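Local coordinates for ABC transporter substrate-binding protein (Staphylococcus aureus subsp. aureus NCTC 8325, PDB 3UN6) that is of unknown exact function but probably captures a ligand for an ABC-type import system, and binds zinc, at residues N49-K54 against T262-Q267; E155-K158 against K163-H166; E293-V298 against F304-Y309; A239-Y244 against P315-E320; A175-A180 against T187-A192. All blocks are in the same frame, centred on the assembly; numbering follows the deposited sequence.

Contact 1. Residues N49-K54 against T262-Q267; sequences NLMMTK and THHFKQ. With PO4 (phosphate ion), chain D.
The selenomethionine side chain of Met-51 lies over the imidazole of His-264, and this pair carries most of the contact. CB of Met-51 sits 3.9 Å from the centroid of the His-264 ring as a CH-pi contact. SE of Met-51 approaches the same centroid to 3.9 Å, 25° off the ring normal, so the selenium also lies over the face. The bend at chi2 (-57°) brings SE back over the same face as CB. Beyond it, SE of Met-51 touches Phe-265 CE1 at 4.1 Å, an oblique Met-aromatic contact.

The imidazole is fixed from behind. On the face away from Met-51, CD2 of His-263 stands 3.5 Å from the plane of the His-264 ring, while ND1 of His-264 is hydrogen-bonded to Ile-260 O one helical turn earlier. Phe-265 is the first residue to leave helical geometry, and the next one, Lys-266, is the centre of an inverse gamma turn; its NZ bonds PO4 O1 at 3.0 Å. That phosphate, probably from the crystallisation liquor, is also bonded by Lys-71.

The example shows a bent selenomethionine laid over a histidine in the last turn of a helix. Met-51 also touches Leu-69 of strand 66-71, Phe-265 leans on Leu-272 of helix 269-277, and helix 48-58 rests with Asn-49 and Thr-53 on helix 234-250.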
# COMPACT_ATOMS: atom_id res chain seq x y z
N ASN A 49 -1.43 -8.91 -4.95
CA ASN A 49 -2.23 -9.23 -6.14
C ASN A 49 -1.36 -9.26 -7.40
O ASN A 49 -1.70 -9.91 -8.36
CB ASN A 49 -3.42 -8.29 -6.34
CG ASN A 49 -4.45 -8.87 -7.30
OD1 ASN A 49 -4.83 -10.03 -7.20
ND2 ASN A 49 -4.89 -8.07 -8.24
N LEU A 50 -0.23 -8.56 -7.40
CA LEU A 50 0.72 -8.64 -8.53
C LEU A 50 1.33 -10.04 -8.62
O LEU A 50 1.56 -10.55 -9.73
CB LEU A 50 1.84 -7.61 -8.39
CG LEU A 50 1.47 -6.15 -8.65
CD1 LEU A 50 2.67 -5.27 -8.34
CD2 LEU A 50 1.02 -5.98 -10.08
N MSE A 51 1.59 -10.67 -7.46
CA MSE A 51 2.16 -12.02 -7.41
C MSE A 51 1.12 -12.99 -7.99
O MSE A 51 1.44 -13.88 -8.79
CB MSE A 51 2.49 -12.46 -5.97
CG MSE A 51 3.24 -11.48 -5.01
SE MSE A 51 4.96 -10.78 -5.55
CE MSE A 51 4.38 -9.17 -6.52
N MSE A 52 -0.13 -12.82 -7.58
CA MSE A 52 -1.19 -13.67 -8.10
C MSE A 52 -1.31 -13.50 -9.62
O MSE A 52 -1.47 -14.49 -10.34
CB MSE A 52 -2.53 -13.36 -7.44
CG MSE A 52 -3.62 -14.21 -7.94
SE MSE A 52 -3.39 -16.12 -7.43
CE MSE A 52 -4.44 -16.87 -8.86
N THR A 53 -1.23 -12.25 -10.09
CA THR A 53 -1.33 -11.96 -11.53
C THR A 53 -0.26 -12.72 -12.30
O THR A 53 -0.54 -13.34 -13.32
CB THR A 53 -1.23 -10.44 -11.80
OG1 THR A 53 -2.25 -9.77 -11.05
CG2 THR A 53 -1.40 -10.13 -13.28
N LYS A 54 0.96 -12.67 -11.78
CA LYS A 54 2.10 -13.39 -12.31
C LYS A 54 1.82 -14.90 -12.36
O LYS A 54 2.07 -15.54 -13.38
CB LYS A 54 3.32 -13.11 -11.42
CG LYS A 54 4.62 -13.76 -11.82
CD LYS A 54 5.11 -13.26 -13.12
CE LYS A 54 6.48 -13.79 -13.40
NZ LYS A 54 6.88 -13.47 -14.77
N THR A 262 3.63 -16.70 0.83
CA THR A 262 4.70 -17.53 1.39
C THR A 262 5.72 -17.82 0.32
O THR A 262 6.93 -17.90 0.59
CB THR A 262 4.18 -18.84 2.01
OG1 THR A 262 3.38 -19.55 1.06
CG2 THR A 262 3.35 -18.57 3.27
N HIS A 263 5.24 -17.97 -0.90
CA HIS A 263 6.12 -18.24 -1.99
C HIS A 263 7.11 -17.09 -2.26
O HIS A 263 8.32 -17.31 -2.33
CB HIS A 263 5.29 -18.51 -3.25
CG HIS A 263 6.12 -18.84 -4.45
ND1 HIS A 263 6.50 -20.13 -4.75
CD2 HIS A 263 6.67 -18.06 -5.41
CE1 HIS A 263 7.23 -20.13 -5.85
NE2 HIS A 263 7.35 -18.88 -6.27
N HIS A 264 6.58 -15.87 -2.35
CA HIS A 264 7.36 -14.69 -2.73
C HIS A 264 8.03 -13.91 -1.63
O HIS A 264 9.09 -13.32 -1.87
CB HIS A 264 6.46 -13.71 -3.49
CG HIS A 264 6.09 -14.17 -4.86
ND1 HIS A 264 4.98 -14.95 -5.11
CD2 HIS A 264 6.70 -13.96 -6.05
CE1 HIS A 264 4.92 -15.19 -6.41
NE2 HIS A 264 5.95 -14.61 -7.00
N PHE A 265 7.43 -13.84 -0.46
CA PHE A 265 8.00 -13.01 0.59
C PHE A 265 8.91 -13.72 1.59
O PHE A 265 8.69 -14.88 1.96
CB PHE A 265 6.89 -12.27 1.35
CG PHE A 265 5.98 -11.44 0.49
CD1 PHE A 265 6.37 -11.01 -0.78
CD2 PHE A 265 4.79 -10.99 1.00
CE1 PHE A 265 5.54 -10.23 -1.54
CE2 PHE A 265 3.95 -10.19 0.23
CZ PHE A 265 4.32 -9.81 -1.03
N LYS A 266 9.93 -12.98 2.04
CA LYS A 266 10.85 -13.46 3.07
C LYS A 266 10.20 -13.32 4.45
O LYS A 266 10.64 -12.52 5.29
CB LYS A 266 12.19 -12.70 3.04
CG LYS A 266 13.09 -13.06 1.88
CD LYS A 266 14.44 -12.36 1.92
CE LYS A 266 14.30 -10.85 1.70
NZ LYS A 266 15.60 -10.12 1.63
N GLN A 267 9.15 -14.12 4.67
CA GLN A 267 8.44 -14.16 5.93
C GLN A 267 7.95 -15.58 6.14
O GLN A 267 7.77 -16.33 5.18
CB GLN A 267 7.20 -13.23 5.90
CG GLN A 267 7.48 -11.76 5.51
CD GLN A 267 8.35 -11.04 6.51
OE1 GLN A 267 8.55 -11.51 7.63
NE2 GLN A 267 8.87 -9.86 6.12
P PO4 D . 16.94 -10.88 -1.91
O1 PO4 D . 16.94 -11.67 -0.62
O2 PO4 D . 15.93 -11.47 -2.86
O3 PO4 D . 16.55 -9.45 -1.62
O4 PO4 D . 18.32 -10.96 -2.52

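Contact 2. Residues E155-K158 against K163-H166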
# COMPACT_ATOMS: atom_id res chain seq x y z
N GLU A 155 -5.41 10.70 12.60
CA GLU A 155 -6.81 10.51 12.95
C GLU A 155 -6.89 9.84 14.32
O GLU A 155 -7.77 10.17 15.13
CB GLU A 155 -7.54 9.69 11.90
CG GLU A 155 -9.03 9.46 12.21
CD GLU A 155 -9.79 10.76 12.44
OE1 GLU A 155 -9.49 11.75 11.75
OE2 GLU A 155 -10.68 10.77 13.34
N LEU A 156 -5.96 8.93 14.60
CA LEU A 156 -5.93 8.25 15.89
C LEU A 156 -5.56 9.27 16.95
O LEU A 156 -6.11 9.26 18.03
CB LEU A 156 -4.95 7.05 15.89
CG LEU A 156 -4.70 6.40 17.27
CD1 LEU A 156 -5.99 5.88 17.87
CD2 LEU A 156 -3.68 5.29 17.21
N ARG A 157 -4.65 10.19 16.63
CA ARG A 157 -4.29 11.24 17.58
C ARG A 157 -5.51 12.08 17.99
O ARG A 157 -5.69 12.41 19.17
CB ARG A 157 -3.21 12.18 16.99
CG ARG A 157 -2.79 13.29 17.98
CD ARG A 157 -1.80 14.30 17.38
NE ARG A 157 -2.28 14.82 16.12
CZ ARG A 157 -3.25 15.72 15.99
NH1 ARG A 157 -3.88 16.21 17.05
NH2 ARG A 157 -3.62 16.10 14.78
N LYS A 158 -6.34 12.44 17.01
CA LYS A 158 -7.56 13.22 17.29
C LYS A 158 -8.58 12.40 18.06
O LYS A 158 -9.23 12.91 18.96
CB LYS A 158 -8.22 13.70 16.00
CG LYS A 158 -7.42 14.63 15.14
CD LYS A 158 -8.19 14.84 13.83
CE LYS A 158 -7.30 15.22 12.68
NZ LYS A 158 -8.13 15.24 11.45
N LYS A 163 -3.04 16.54 21.61
CA LYS A 163 -2.78 17.81 20.91
C LYS A 163 -1.93 17.64 19.66
O LYS A 163 -1.03 16.79 19.61
CB LYS A 163 -2.16 18.86 21.86
CG LYS A 163 -0.76 18.54 22.33
CD LYS A 163 -0.34 19.45 23.50
CE LYS A 163 1.08 19.15 23.93
NZ LYS A 163 1.45 19.95 25.14
N PRO A 164 -2.21 18.46 18.63
CA PRO A 164 -1.47 18.47 17.40
C PRO A 164 0.00 18.70 17.70
O PRO A 164 0.34 19.50 18.57
CB PRO A 164 -2.04 19.66 16.62
CG PRO A 164 -3.25 20.06 17.31
CD PRO A 164 -3.23 19.53 18.68
N GLY A 165 0.87 17.98 17.00
CA GLY A 165 2.30 18.09 17.22
C GLY A 165 2.80 17.23 18.37
O GLY A 165 3.99 17.19 18.63
N HIS A 166 1.91 16.53 19.08
CA HIS A 166 2.40 15.69 20.20
C HIS A 166 2.79 14.29 19.68
O HIS A 166 3.33 13.48 20.43
CB HIS A 166 1.43 15.66 21.37
CG HIS A 166 2.10 15.47 22.70
ND1 HIS A 166 1.88 14.37 23.51
CD2 HIS A 166 3.01 16.24 23.36
CE1 HIS A 166 2.62 14.47 24.60
NE2 HIS A 166 3.31 15.59 24.54
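Van der Waals contact between the Arg-157 guanidinium and Pro-164 dominates the turn. Pro-164 CA stands 3.3 Å above the guanidinium plane, displaced toward its rim, and 3.6 Å from CZ of Arg-157. NH1 of Arg-157 passes 3.2 Å from Pro-164 N, a nitrogen without a hydrogen, so this close approach is packing alone. Farther back, Arg-157 CD rests against Lys-163 O at 3.4 Å. The arginine leaves the helix fully extended through chi2 and bends at chi3 (51°), which turns the guanidinium across the proline.

The guanidinium bonds near neighbours in sequence: NH1 to Ile-162 O, and NH2 to Glu-154 OE1 in a salt bridge.

In the backbone, Lys-163 to His-166 form a type II beta turn closed by His-166 N to Lys-163 O at 3.0 Å, with Gly-165 taking the positive phi (84°) of its third position. The turn leads from helix 148-159 into strand 167-171, the second half of a beta-alpha-beta crossover from strand 138-142.

Chemically, NH1 thus ties the helix to the chain just before the turn and NH2 pairs within the helix, while one face of the group lies against a proline that has no backbone N-H to offer.

Contact 3. Residues E293-V298 against F304-Y309; sequences EITTLV and FNPPAY
Val-298 is fixed in its helix by the bond from its N to Ile-294 O, 2.9 Å long, and from there its side chain faces Phe-304 on the chain that doubles back. CG1 of Val-298 stands 3.7 Å from the centroid of the Phe-304 ring, only 11° off the normal: a methyl group set squarely on the middle of an aromatic face, a CH-pi contact in nearly pure form. The same CG1 lies 3.3 Å from Phe-304 O and 4.2 Å from Pro-306 CB, so one branch of the valine serves ring, carbonyl and proline together.

The torsions bring the two groups together. CG1 of Val-298 is anti to the valine N (chi1 162°), and the ring of Phe-304 sits in the crowded position between N and carbonyl carbon (chi1 57°), which folds it back under the methyl.

One turn earlier Thr-295 meets Pro-306 almost at right angles, CB of the threonine 3.9 Å from Pro-306 CG, which also rests 3.8 Å from Thr-295 O. The hydroxyl of Thr-295 is bonded to Gln-292 OE1, and the side-chain atoms that meet the prolines are CB and CG2; CG2 lies beside Pro-307 O, a carbonyl that is hydrogen-bonded to Tyr-291 OH.

The contact illustrates a chain reversal whose arms meet through apolar side chains, with no hydrogen bond between them. Residues 304-309 run back along helix 288-300 toward helix 309-312, for which Ala-308 is the N-cap residue. Helix 94-102 covers the flank, meeting Ile-294, Phe-304 and Pro-306, while Tyr-146 stacks edge-to-face with Phe-304.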
# COMPACT_ATOMS: atom_id res chain seq x y z
N GLU A 293 -12.20 10.69 -0.24
CA GLU A 293 -11.82 10.64 1.18
C GLU A 293 -10.34 10.95 1.35
O GLU A 293 -9.95 11.68 2.28
CB GLU A 293 -12.10 9.26 1.79
CG GLU A 293 -11.80 9.16 3.28
CD GLU A 293 -12.22 7.80 3.88
OE1 GLU A 293 -11.77 6.74 3.38
OE2 GLU A 293 -12.99 7.82 4.86
N ILE A 294 -9.50 10.38 0.48
CA ILE A 294 -8.04 10.64 0.54
C ILE A 294 -7.72 12.09 0.18
O ILE A 294 -6.91 12.73 0.86
CB ILE A 294 -7.22 9.68 -0.35
CG1 ILE A 294 -7.41 8.22 0.13
CG2 ILE A 294 -5.68 10.08 -0.36
CD1 ILE A 294 -7.08 8.01 1.62
N THR A 295 -8.38 12.62 -0.84
CA THR A 295 -8.14 14.03 -1.22
C THR A 295 -8.48 14.97 -0.08
O THR A 295 -7.74 15.92 0.19
CB THR A 295 -8.87 14.45 -2.54
OG1 THR A 295 -10.28 14.36 -2.39
CG2 THR A 295 -8.42 13.58 -3.73
N THR A 296 -9.59 14.69 0.60
CA THR A 296 -10.05 15.50 1.71
C THR A 296 -9.02 15.55 2.82
O THR A 296 -8.68 16.62 3.33
CB THR A 296 -11.37 14.93 2.29
OG1 THR A 296 -12.43 15.19 1.38
CG2 THR A 296 -11.67 15.55 3.63
N LEU A 297 -8.51 14.37 3.17
CA LEU A 297 -7.53 14.23 4.23
C LEU A 297 -6.16 14.88 3.87
O LEU A 297 -5.55 15.50 4.71
CB LEU A 297 -7.36 12.75 4.59
CG LEU A 297 -8.59 12.02 5.18
CD1 LEU A 297 -8.26 10.55 5.39
CD2 LEU A 297 -9.07 12.65 6.51
N VAL A 298 -5.72 14.72 2.63
CA VAL A 298 -4.47 15.34 2.14
C VAL A 298 -4.61 16.87 2.18
O VAL A 298 -3.69 17.58 2.61
CB VAL A 298 -4.18 14.89 0.68
CG1 VAL A 298 -3.18 15.82 -0.01
CG2 VAL A 298 -3.75 13.40 0.64
N PHE A 304 -0.34 18.65 0.25
CA PHE A 304 -0.08 19.20 -1.09
C PHE A 304 -1.45 19.36 -1.73
O PHE A 304 -2.42 18.83 -1.18
CB PHE A 304 0.83 18.28 -1.93
CG PHE A 304 0.30 16.87 -2.10
CD1 PHE A 304 0.60 15.88 -1.17
CD2 PHE A 304 -0.52 16.54 -3.18
CE1 PHE A 304 0.12 14.59 -1.31
CE2 PHE A 304 -1.02 15.25 -3.32
CZ PHE A 304 -0.70 14.27 -2.38
N ASN A 305 -1.59 20.10 -2.82
CA ASN A 305 -2.91 20.18 -3.45
C ASN A 305 -3.09 18.95 -4.30
O ASN A 305 -2.33 18.74 -5.25
CB ASN A 305 -3.18 21.45 -4.25
CG ASN A 305 -4.67 21.58 -4.62
OD1 ASN A 305 -5.45 22.20 -3.89
ND2 ASN A 305 -5.08 20.92 -5.70
N PRO A 306 -4.08 18.10 -3.94
CA PRO A 306 -4.27 16.84 -4.64
C PRO A 306 -4.87 17.01 -6.03
O PRO A 306 -5.61 17.97 -6.28
CB PRO A 306 -5.22 16.06 -3.71
CG PRO A 306 -6.02 17.10 -3.04
CD PRO A 306 -5.15 18.33 -2.94
N PRO A 307 -4.53 16.09 -6.95
CA PRO A 307 -5.08 16.13 -8.29
C PRO A 307 -6.53 15.61 -8.29
O PRO A 307 -6.90 14.79 -7.44
CB PRO A 307 -4.16 15.19 -9.06
CG PRO A 307 -3.70 14.22 -8.07
CD PRO A 307 -3.57 14.98 -6.79
N ALA A 308 -7.33 16.11 -9.22
CA ALA A 308 -8.72 15.67 -9.35
C ALA A 308 -8.78 14.21 -9.82
O ALA A 308 -7.86 13.71 -10.45
CB ALA A 308 -9.45 16.57 -10.36
N TYR A 309 -9.89 13.54 -9.53
CA TYR A 309 -10.11 12.15 -9.95
C TYR A 309 -9.78 11.89 -11.44
O TYR A 309 -9.00 10.98 -11.77
CB TYR A 309 -11.55 11.74 -9.62
CG TYR A 309 -11.82 10.27 -9.82
CD1 TYR A 309 -11.64 9.37 -8.79
CD2 TYR A 309 -12.28 9.80 -11.01
CE1 TYR A 309 -11.90 8.03 -8.96
CE2 TYR A 309 -12.54 8.47 -11.21
CZ TYR A 309 -12.35 7.59 -10.19
OH TYR A 309 -12.62 6.27 -10.40

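Contact 4. Residues A239-Y244 against P315-E320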
# COMPACT_ATOMS: atom_id res chain seq x y z
N ALA A 239 -4.94 -6.21 -21.28
CA ALA A 239 -4.76 -7.64 -20.95
C ALA A 239 -4.19 -7.75 -19.52
O ALA A 239 -4.68 -8.53 -18.71
CB ALA A 239 -3.83 -8.32 -21.96
N PHE A 240 -3.21 -6.92 -19.22
CA PHE A 240 -2.62 -6.93 -17.88
C PHE A 240 -3.64 -6.59 -16.74
O PHE A 240 -3.76 -7.33 -15.76
CB PHE A 240 -1.38 -6.02 -17.86
CG PHE A 240 -0.84 -5.79 -16.50
CD1 PHE A 240 -0.48 -6.87 -15.70
CD2 PHE A 240 -0.70 -4.51 -16.01
CE1 PHE A 240 0.01 -6.69 -14.44
CE2 PHE A 240 -0.21 -4.31 -14.74
CZ PHE A 240 0.15 -5.43 -13.95
N VAL A 241 -4.39 -5.52 -16.92
CA VAL A 241 -5.39 -5.12 -15.91
C VAL A 241 -6.48 -6.18 -15.78
O VAL A 241 -7.03 -6.39 -14.70
CB VAL A 241 -6.03 -3.77 -16.28
CG1 VAL A 241 -7.27 -3.51 -15.42
CG2 VAL A 241 -5.01 -2.67 -16.13
N GLN A 242 -6.79 -6.84 -16.88
CA GLN A 242 -7.76 -7.93 -16.91
C GLN A 242 -7.28 -9.13 -16.07
O GLN A 242 -8.05 -9.71 -15.32
CB GLN A 242 -8.01 -8.37 -18.34
CG GLN A 242 -8.86 -9.64 -18.47
CD GLN A 242 -10.33 -9.41 -18.23
OE1 GLN A 242 -11.05 -8.92 -19.13
NE2 GLN A 242 -10.81 -9.80 -17.05
N ASP A 243 -6.01 -9.51 -16.21
CA ASP A 243 -5.45 -10.59 -15.43
C ASP A 243 -5.41 -10.16 -13.98
O ASP A 243 -5.70 -10.94 -13.09
CB ASP A 243 -4.07 -10.96 -15.95
CG ASP A 243 -4.13 -11.55 -17.33
OD1 ASP A 243 -5.23 -12.04 -17.70
OD2 ASP A 243 -3.09 -11.53 -18.03
N TYR A 244 -5.06 -8.91 -13.76
CA TYR A 244 -5.03 -8.32 -12.43
C TYR A 244 -6.42 -8.36 -11.78
O TYR A 244 -6.54 -8.67 -10.60
CB TYR A 244 -4.50 -6.88 -12.54
CG TYR A 244 -4.25 -6.16 -11.22
CD1 TYR A 244 -3.01 -6.21 -10.62
CD2 TYR A 244 -5.26 -5.42 -10.61
CE1 TYR A 244 -2.78 -5.57 -9.42
CE2 TYR A 244 -5.03 -4.76 -9.42
CZ TYR A 244 -3.78 -4.85 -8.83
OH TYR A 244 -3.54 -4.20 -7.64
N PRO A 315 -10.11 4.85 -14.68
CA PRO A 315 -10.86 3.68 -14.28
C PRO A 315 -11.43 2.85 -15.43
O PRO A 315 -12.07 1.82 -15.16
CB PRO A 315 -12.01 4.30 -13.49
CG PRO A 315 -12.32 5.53 -14.28
CD PRO A 315 -10.99 6.02 -14.83
N SER A 316 -11.21 3.25 -16.68
CA SER A 316 -11.79 2.48 -17.81
C SER A 316 -11.25 1.05 -17.97
O SER A 316 -12.00 0.12 -18.27
CB SER A 316 -11.64 3.24 -19.14
OG SER A 316 -10.26 3.48 -19.44
N LEU A 317 -9.94 0.86 -17.80
CA LEU A 317 -9.32 -0.46 -17.99
C LEU A 317 -9.88 -1.50 -17.04
O LEU A 317 -10.19 -2.62 -17.46
CB LEU A 317 -7.78 -0.40 -17.88
CG LEU A 317 -6.97 -0.01 -19.15
CD1 LEU A 317 -7.28 1.39 -19.65
CD2 LEU A 317 -5.46 -0.15 -18.90
N TYR A 318 -10.05 -1.14 -15.77
CA TYR A 318 -10.56 -2.07 -14.79
C TYR A 318 -12.06 -2.30 -14.98
O TYR A 318 -12.53 -3.42 -14.83
CB TYR A 318 -10.25 -1.59 -13.37
CG TYR A 318 -10.58 -2.61 -12.32
CD1 TYR A 318 -9.63 -3.57 -11.94
CD2 TYR A 318 -11.82 -2.65 -11.72
CE1 TYR A 318 -9.92 -4.51 -11.00
CE2 TYR A 318 -12.12 -3.61 -10.75
CZ TYR A 318 -11.17 -4.53 -10.40
OH TYR A 318 -11.45 -5.51 -9.46
N LYS A 319 -12.80 -1.24 -15.31
CA LYS A 319 -14.24 -1.37 -15.52
C LYS A 319 -14.54 -2.25 -16.74
O LYS A 319 -15.40 -3.11 -16.68
CB LYS A 319 -14.88 0.01 -15.70
CG LYS A 319 -16.29 -0.06 -16.24
CD LYS A 319 -16.85 1.31 -16.48
CE LYS A 319 -18.26 1.23 -17.06
NZ LYS A 319 -18.86 2.59 -17.23
N GLU A 320 -13.81 -2.04 -17.83
CA GLU A 320 -14.04 -2.83 -19.06
C GLU A 320 -13.57 -4.27 -18.93
O GLU A 320 -14.09 -5.14 -19.62
CB GLU A 320 -13.35 -2.20 -20.26
CG GLU A 320 -13.85 -0.82 -20.62
CD GLU A 320 -13.06 -0.22 -21.77
OE1 GLU A 320 -12.43 -1.00 -22.53
OE2 GLU A 320 -13.07 1.02 -21.91
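Packing of the short C-terminal helix 316-320 on the long helix 234-250 turns on Val-241, whose CG1 reaches the backbone of both Leu-317 and Tyr-318 while CG2 meets the leucine side chain. CG1 of Val-241 presses in to 3.6 Å from Tyr-318 CA and 3.7 Å from Leu-317 O. CG2 of Val-241 turns to the leucine, 3.8 Å from Leu-317 CD2 and 4.0 Å from Leu-317 CB. The branches divide in this way because CG1 is trans to the valine N (chi1 167°), whereas CG2 lies beside that N. The valine and leucine side chains cross at about a right angle, and the backbones come close, with the CA atoms of Val-241 and Tyr-318 6.1 Å apart.

Val-241 thus stands where the two segments come nearest; the contact is made by van der Waals packing, with no hydrogen bond between the two segments. It fastens the last helix of the chain to one that itself backs the five-stranded sheet, since Phe-240 and Tyr-244 rest on strand 221-225. Phe-240 and Tyr-244, with Asp-243, also meet Thr-53 of helix 48-58.

Tyr-318 meets Val-241 through its CB, 4.1 Å from CG1 of the valine, and the methyl stands oblique to its ring. The ring takes a cation-pi contact from Lys-245, and its hydroxyl is bonded to Leu-284 N. The carbonyls of the short helix are also engaged from helix 234-250: Leu-317 O is bonded to Gln-238 NE2, and Tyr-318 O to Lys-245 NZ.

Contact 5. Residues A175-A180 against T187-A192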
# COMPACT_ATOMS: atom_id res chain seq x y z
N ALA A 175 10.79 -2.45 6.49
CA ALA A 175 11.68 -3.47 7.07
C ALA A 175 12.52 -2.99 8.26
O ALA A 175 13.02 -3.79 9.05
CB ALA A 175 12.63 -4.05 5.98
N GLU A 176 12.71 -1.68 8.36
CA GLU A 176 13.51 -1.10 9.44
C GLU A 176 12.71 -0.81 10.70
O GLU A 176 13.28 -0.51 11.74
CB GLU A 176 14.15 0.20 8.94
CG GLU A 176 15.25 0.00 7.93
CD GLU A 176 15.88 1.32 7.42
OE1 GLU A 176 15.18 2.36 7.34
OE2 GLU A 176 17.10 1.28 7.09
N MSE A 177 11.38 -0.90 10.62
CA MSE A 177 10.54 -0.52 11.76
C MSE A 177 10.62 -1.41 12.99
O MSE A 177 10.72 -0.90 14.10
CB MSE A 177 9.10 -0.30 11.29
CG MSE A 177 8.99 0.94 10.38
SE MSE A 177 7.23 1.12 9.70
CE MSE A 177 7.53 2.64 8.42
N PRO A 178 10.62 -2.74 12.81
CA PRO A 178 10.73 -3.62 13.99
C PRO A 178 11.97 -3.37 14.84
O PRO A 178 11.88 -3.31 16.05
CB PRO A 178 10.76 -5.03 13.39
CG PRO A 178 9.99 -4.90 12.15
CD PRO A 178 10.33 -3.52 11.60
N ALA A 179 13.12 -3.22 14.20
CA ALA A 179 14.36 -2.96 14.92
C ALA A 179 14.32 -1.59 15.60
O ALA A 179 14.77 -1.45 16.75
CB ALA A 179 15.56 -3.05 13.97
N ALA A 180 13.80 -0.59 14.89
CA ALA A 180 13.69 0.76 15.44
C ALA A 180 12.80 0.78 16.69
O ALA A 180 13.05 1.53 17.65
CB ALA A 180 13.16 1.74 14.40
N THR A 187 8.26 5.09 19.47
CA THR A 187 7.22 4.64 20.41
C THR A 187 6.34 3.64 19.67
O THR A 187 5.77 2.72 20.26
CB THR A 187 6.24 5.80 20.77
OG1 THR A 187 6.96 6.99 21.12
CG2 THR A 187 5.28 5.40 21.90
N GLY A 188 6.21 3.84 18.37
CA GLY A 188 5.40 2.94 17.56
C GLY A 188 5.53 3.26 16.09
O GLY A 188 6.36 4.08 15.69
N TYR A 189 4.71 2.59 15.28
CA TYR A 189 4.74 2.82 13.87
C TYR A 189 3.45 2.37 13.22
O TYR A 189 2.61 1.69 13.85
CB TYR A 189 5.96 2.15 13.22
CG TYR A 189 6.08 0.62 13.33
CD1 TYR A 189 5.41 -0.23 12.45
CD2 TYR A 189 6.96 0.05 14.24
CE1 TYR A 189 5.55 -1.61 12.53
CE2 TYR A 189 7.12 -1.32 14.34
CZ TYR A 189 6.41 -2.15 13.48
OH TYR A 189 6.59 -3.50 13.57
N SER A 190 3.26 2.82 11.99
CA SER A 190 2.14 2.41 11.20
C SER A 190 2.67 1.97 9.83
O SER A 190 3.47 2.67 9.23
CB SER A 190 1.15 3.55 11.07
OG SER A 190 0.02 3.12 10.37
N VAL A 191 2.20 0.83 9.33
CA VAL A 191 2.72 0.27 8.10
C VAL A 191 1.81 -0.83 7.60
O VAL A 191 0.87 -1.23 8.30
CB VAL A 191 4.11 -0.32 8.36
CG1 VAL A 191 3.99 -1.54 9.32
CG2 VAL A 191 4.81 -0.70 7.05
N ALA A 192 2.04 -1.28 6.36
CA ALA A 192 1.28 -2.38 5.81
C ALA A 192 1.81 -3.67 6.40
O ALA A 192 3.00 -3.77 6.73
CB ALA A 192 1.40 -2.42 4.29
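Met-177, a selenomethionine, lies across the phenol ring of Tyr-189 with its root over the middle and its selenium off the perpendicular. CB of Met-177 is 3.6 Å from the centroid of the Tyr-189 ring and 7° off the normal, a CH-pi contact. SE of Met-177, 4.3 Å from the same centroid, is 40° off that normal and touches CD1 of Tyr-189 at 3.6 Å, an oblique Met-aromatic contact. With the chain extended beyond CG (chi2 175°), the side chain of Met-177 runs on past the ring to Val-191, where SE meets Val-191 CB at 3.7 Å; the two side chains run alongside one another, pointing opposite ways.

Strand 188-192 pairs parallel with strand 138-142 and antiparallel with strand 112-122, and helix 177-182 lies over its tyrosine face, a helix-on-sheet layer of an alpha/beta fold. Alternation along the strand sends Tyr-189 and Val-191 to the helix, while Ser-190 faces the other way and bonds Val-119 O.

At the far end of the ring, Tyr-189 OH is 3.9 Å from Pro-178 CG, the two side chains crossing at about a right angle. That hydroxyl is hydrogen-bonded to Phe-195 O. A bound zinc ion lies about 4 Å from the side chain of Val-191.

From the N terminus, helix 48-58 opens contact 1, whose loop closes more than two hundred residues later at 262-267. Nested within it, contact 2 closes the short turn between helix 148-159 and strand 167-171, and contact 5 then joins helix 177-182 to strand 188-192, both in the region of the six-stranded sheet. Contact 4 starts at 239-244 before contact 1 has closed, so the two cross; they touch directly, Asn-49 ND2 lying 2.9 Å from Tyr-244 O. Contact 3 falls inside contact 4 and meets it where Tyr-309 packs on Pro-315. Contact 1 brings a late helix back to the first one, contact 4 ties the last helix to helix 234-250, and 2, 3 and 5 are local.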